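Local coordinates for protein alpha-glucosidase (Pseudoalteromonas sp. K8, PDB 5HQA) that hydrolyses alpha-glucosides as a chloride-activated glycoside hydrolase of family 97, holding a calcium ion beside its sugar pocket, at residues G565-A571 with Y586-D592. Residues are numbered along the deposited sequence; the frame is centred on the assembly and turned at random.
Sequences GDFIVFA and YLGAVTD. With MG (magnesium ion), chain F.
This is an antiparallel beta hairpin in the C-terminal beta domain, its open end closed by magnesium far from the sugar pocket. Strands 567-571 and 586-591 run at 177°, axes 4.7 Å apart. Ile568 and Val590 form one hydrogen-bonded pair (Ile568 N to Val590 O 3.2 Å, Val590 N to Ile568 O 3.1 Å); Phe570 and Gly588 the next (Phe570 N to Gly588 O 2.8 Å, Gly588 N to Phe570 O 2.9 Å). Phe567-Thr591, Val569-Ala589 and Ala571-Leu587 are non-hydrogen-bonded pairs. On their face, Val569 CG2 meets Ala589 CB at 3.8 Å and Val569 CG1 meets Leu587 CD1 at 3.9 Å; on the other, Ile568 CG2 touches Val590 CG2 at 3.9 Å, against helix 513-522. Asp566 and Phe567 form a classic beta bulge against strand 554-563. Asp592 OD1 accepts Gln594 N and salt-bridges Arg596. Phi 74° at Gly565, with chi1 m at Asp566 and p at Asp592, brings three ligands to the six-coordinate, three-water magnesium: Gly565 O (2.0 Å), Asp566 OD1 and Asp592 OD2 (2.1 Å each).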
ATOM      1  N   GLY A 565      -1.700  -5.028 -15.782  1.00 10.74           N
ATOM      2  CA  GLY A 565      -2.382  -4.092 -16.656  1.00 10.48           C
ATOM      3  C   GLY A 565      -3.476  -4.696 -17.504  1.00 10.98           C
ATOM      4  O   GLY A 565      -4.008  -4.010 -18.384  1.00 11.12           O
ATOM      5  N   ASP A 566      -3.821  -5.966 -17.277  1.00  9.82           N
ATOM      6  CA  ASP A 566      -4.888  -6.636 -18.011  1.00 10.59           C
ATOM      7  C   ASP A 566      -5.968  -7.190 -17.097  1.00 12.97           C
ATOM      8  O   ASP A 566      -7.145  -6.865 -17.288  1.00 13.29           O
ATOM      9  CB  ASP A 566      -4.318  -7.765 -18.887  1.00 11.90           C
ATOM     10  CG  ASP A 566      -3.523  -7.243 -20.069  1.00 19.09           C
ATOM     11  OD1 ASP A 566      -3.611  -6.023 -20.371  1.00 14.49           O
ATOM     12  OD2 ASP A 566      -2.811  -8.056 -20.702  1.00 20.69           O
ATOM     13  N   PHE A 567      -5.620  -8.018 -16.111  1.00 10.97           N
ATOM     14  CA  PHE A 567      -6.656  -8.565 -15.233  1.00 10.82           C
ATOM     15  C   PHE A 567      -6.016  -9.199 -14.011  1.00 11.37           C
ATOM     16  O   PHE A 567      -4.813  -9.467 -13.988  1.00 11.18           O
ATOM     17  CB  PHE A 567      -7.534  -9.602 -15.953  1.00 11.22           C
ATOM     18  CG  PHE A 567      -6.859 -10.933 -16.187  1.00 12.11           C
ATOM     19  CD1 PHE A 567      -5.940 -11.094 -17.225  1.00 13.76           C
ATOM     20  CD2 PHE A 567      -7.167 -12.037 -15.390  1.00 11.95           C
ATOM     21  CE1 PHE A 567      -5.325 -12.332 -17.458  1.00 14.24           C
ATOM     22  CE2 PHE A 567      -6.562 -13.274 -15.612  1.00 12.91           C
ATOM     23  CZ  PHE A 567      -5.637 -13.423 -16.647  1.00 15.76           C
ATOM     24  N   ILE A 568      -6.847  -9.454 -12.998  1.00 10.68           N
ATOM     25  CA  ILE A 568      -6.425 -10.219 -11.828  1.00 10.80           C
ATOM     26  C   ILE A 568      -7.650 -10.905 -11.235  1.00 15.01           C
ATOM     27  O   ILE A 568      -8.763 -10.370 -11.278  1.00 12.64           O
ATOM     28  CB  ILE A 568      -5.703  -9.342 -10.769  1.00 12.85           C
ATOM     29  CG1 ILE A 568      -5.306 -10.202  -9.558  1.00 17.81           C
ATOM     30  CG2 ILE A 568      -6.578  -8.178 -10.348  1.00 13.73           C
ATOM     31  CD1 ILE A 568      -3.954  -9.956  -9.013  1.00 19.07           C
ATOM     32  N   VAL A 569      -7.436 -12.110 -10.695  1.00 11.19           N
ATOM     33  CA  VAL A 569      -8.454 -12.892  -9.997  1.00 11.35           C
ATOM     34  C   VAL A 569      -7.902 -13.269  -8.630  1.00 13.07           C
ATOM     35  O   VAL A 569      -6.845 -13.909  -8.541  1.00 14.34           O
ATOM     36  CB  VAL A 569      -8.842 -14.162 -10.771  1.00 12.39           C
ATOM     37  CG1 VAL A 569      -9.976 -14.894 -10.044  1.00 13.01           C
ATOM     38  CG2 VAL A 569      -9.238 -13.819 -12.200  1.00 13.87           C
ATOM     39  N   PHE A 570      -8.620 -12.896  -7.567  1.00 13.25           N
ATOM     40  CA  PHE A 570      -8.251 -13.223  -6.193  1.00 11.45           C
ATOM     41  C   PHE A 570      -9.303 -14.133  -5.588  1.00 14.13           C
ATOM     42  O   PHE A 570     -10.499 -13.927  -5.801  1.00 14.62           O
ATOM     43  CB  PHE A 570      -8.158 -11.967  -5.324  1.00 12.11           C
ATOM     44  CG  PHE A 570      -6.759 -11.561  -4.955  1.00 11.76           C
ATOM     45  CD1 PHE A 570      -6.066 -12.238  -3.963  1.00 14.26           C
ATOM     46  CD2 PHE A 570      -6.163 -10.463  -5.558  1.00 13.47           C
ATOM     47  CE1 PHE A 570      -4.775 -11.845  -3.597  1.00 14.79           C
ATOM     48  CE2 PHE A 570      -4.883 -10.062  -5.196  1.00 12.99           C
ATOM     49  CZ  PHE A 570      -4.197 -10.753  -4.211  1.00 13.34           C
ATOM     50  N   ALA A 571      -8.857 -15.140  -4.837  1.00 13.30           N
ATOM     51  CA  ALA A 571      -9.713 -15.897  -3.932  1.00 12.76           C
ATOM     52  C   ALA A 571      -9.161 -15.749  -2.517  1.00 15.38           C
ATOM     53  O   ALA A 571      -7.946 -15.863  -2.307  1.00 14.38           O
ATOM     54  CB  ALA A 571      -9.781 -17.372  -4.338  1.00 13.04           C
ATOM     55  N   TYR A 586     -14.277 -16.046  -0.722  1.00 13.59           N
ATOM     56  CA  TYR A 586     -14.712 -14.940  -1.559  1.00 13.77           C
ATOM     57  C   TYR A 586     -13.810 -14.856  -2.778  1.00 14.51           C
ATOM     58  O   TYR A 586     -12.634 -15.212  -2.714  1.00 15.30           O
ATOM     59  CB  TYR A 586     -14.677 -13.620  -0.792  1.00 14.53           C
ATOM     60  CG  TYR A 586     -15.823 -13.489   0.179  1.00 14.42           C
ATOM     61  CD1 TYR A 586     -15.810 -14.162   1.400  1.00 15.33           C
ATOM     62  CD2 TYR A 586     -16.927 -12.707  -0.136  1.00 14.66           C
ATOM     63  CE1 TYR A 586     -16.877 -14.057   2.282  1.00 16.36           C
ATOM     64  CE2 TYR A 586     -17.988 -12.588   0.738  1.00 15.43           C
ATOM     65  CZ  TYR A 586     -17.959 -13.264   1.940  1.00 16.69           C
ATOM     66  OH  TYR A 586     -19.017 -13.136   2.803  1.00 16.65           O
ATOM     67  N   LEU A 587     -14.363 -14.389  -3.893  1.00 13.08           N
ATOM     68  CA  LEU A 587     -13.571 -14.197  -5.096  1.00 13.06           C
ATOM     69  C   LEU A 587     -13.861 -12.820  -5.678  1.00 15.19           C
ATOM     70  O   LEU A 587     -15.007 -12.358  -5.667  1.00 15.06           O
ATOM     71  CB  LEU A 587     -13.865 -15.296  -6.139  1.00 13.36           C
ATOM     72  CG  LEU A 587     -13.133 -15.209  -7.482  1.00 14.67           C
ATOM     73  CD1 LEU A 587     -12.862 -16.601  -8.032  1.00 14.83           C
ATOM     74  CD2 LEU A 587     -13.921 -14.375  -8.497  1.00 12.49           C
ATOM     75  N   GLY A 588     -12.823 -12.171  -6.187  1.00 11.42           N
ATOM     76  CA  GLY A 588     -13.020 -10.960  -6.955  1.00 12.15           C
ATOM     77  C   GLY A 588     -12.157 -11.009  -8.199  1.00 14.44           C
ATOM     78  O   GLY A 588     -11.015 -11.481  -8.152  1.00 12.49           O
ATOM     79  N   ALA A 589     -12.695 -10.551  -9.327  1.00 13.88           N
ATOM     80  CA  ALA A 589     -11.932 -10.469 -10.566  1.00 11.74           C
ATOM     81  C   ALA A 589     -12.247  -9.143 -11.244  1.00 12.82           C
ATOM     82  O   ALA A 589     -13.390  -8.684 -11.203  1.00 13.06           O
ATOM     83  CB  ALA A 589     -12.260 -11.640 -11.504  1.00 11.26           C
ATOM     84  N   VAL A 590     -11.232  -8.516 -11.845  1.00 11.25           N
ATOM     85  CA  VAL A 590     -11.442  -7.310 -12.640  1.00 12.51           C
ATOM     86  C   VAL A 590     -10.621  -7.410 -13.917  1.00 13.36           C
ATOM     87  O   VAL A 590      -9.621  -8.130 -13.990  1.00 12.04           O
ATOM     88  CB  VAL A 590     -11.081  -6.001 -11.894  1.00 11.64           C
ATOM     89  CG1 VAL A 590     -11.942  -5.835 -10.632  1.00 11.01           C
ATOM     90  CG2 VAL A 590      -9.597  -5.955 -11.572  1.00 11.82           C
ATOM     91  N   THR A 591     -11.057  -6.670 -14.930  1.00 12.42           N
ATOM     92  CA  THR A 591     -10.312  -6.563 -16.171  1.00 11.64           C
ATOM     93  C   THR A 591      -9.990  -5.094 -16.442  1.00 13.55           C
ATOM     94  O   THR A 591     -10.352  -4.198 -15.673  1.00 14.02           O
ATOM     95  CB  THR A 591     -11.097  -7.185 -17.327  1.00 11.73           C
ATOM     96  OG1 THR A 591     -10.297  -7.161 -18.517  1.00 11.91           O
ATOM     97  CG2 THR A 591     -12.406  -6.407 -17.556  1.00 11.67           C
ATOM     98  N   ASP A 592      -9.296  -4.862 -17.553  1.00 10.87           N
ATOM     99  CA  ASP A 592      -8.933  -3.520 -18.000  1.00 10.26           C
ATOM    100  C   ASP A 592      -9.967  -3.013 -19.002  1.00 13.41           C
ATOM    101  O   ASP A 592     -11.161  -3.287 -18.852  1.00 11.84           O
ATOM    102  CB  ASP A 592      -7.522  -3.528 -18.607  1.00 10.44           C
ATOM    103  CG  ASP A 592      -7.381  -4.527 -19.769  1.00 13.53           C
ATOM    104  OD1 ASP A 592      -8.398  -5.150 -20.141  1.00 12.76           O
ATOM    105  OD2 ASP A 592      -6.259  -4.679 -20.316  1.00 13.92           O
TER
HETATM  106 MG    MG F 704      -4.266  -4.056 -20.398  1.00 12.83          MG
HETATM  107  O   HOH W   1      -4.694  -2.074 -20.487  1.00 10.36           O
HETATM  108  O   HOH W   2      -4.577  -4.117 -22.461  1.00 13.18           O
HETATM  109  O   HOH W   3      -2.273  -3.546 -20.691  1.00 12.15           O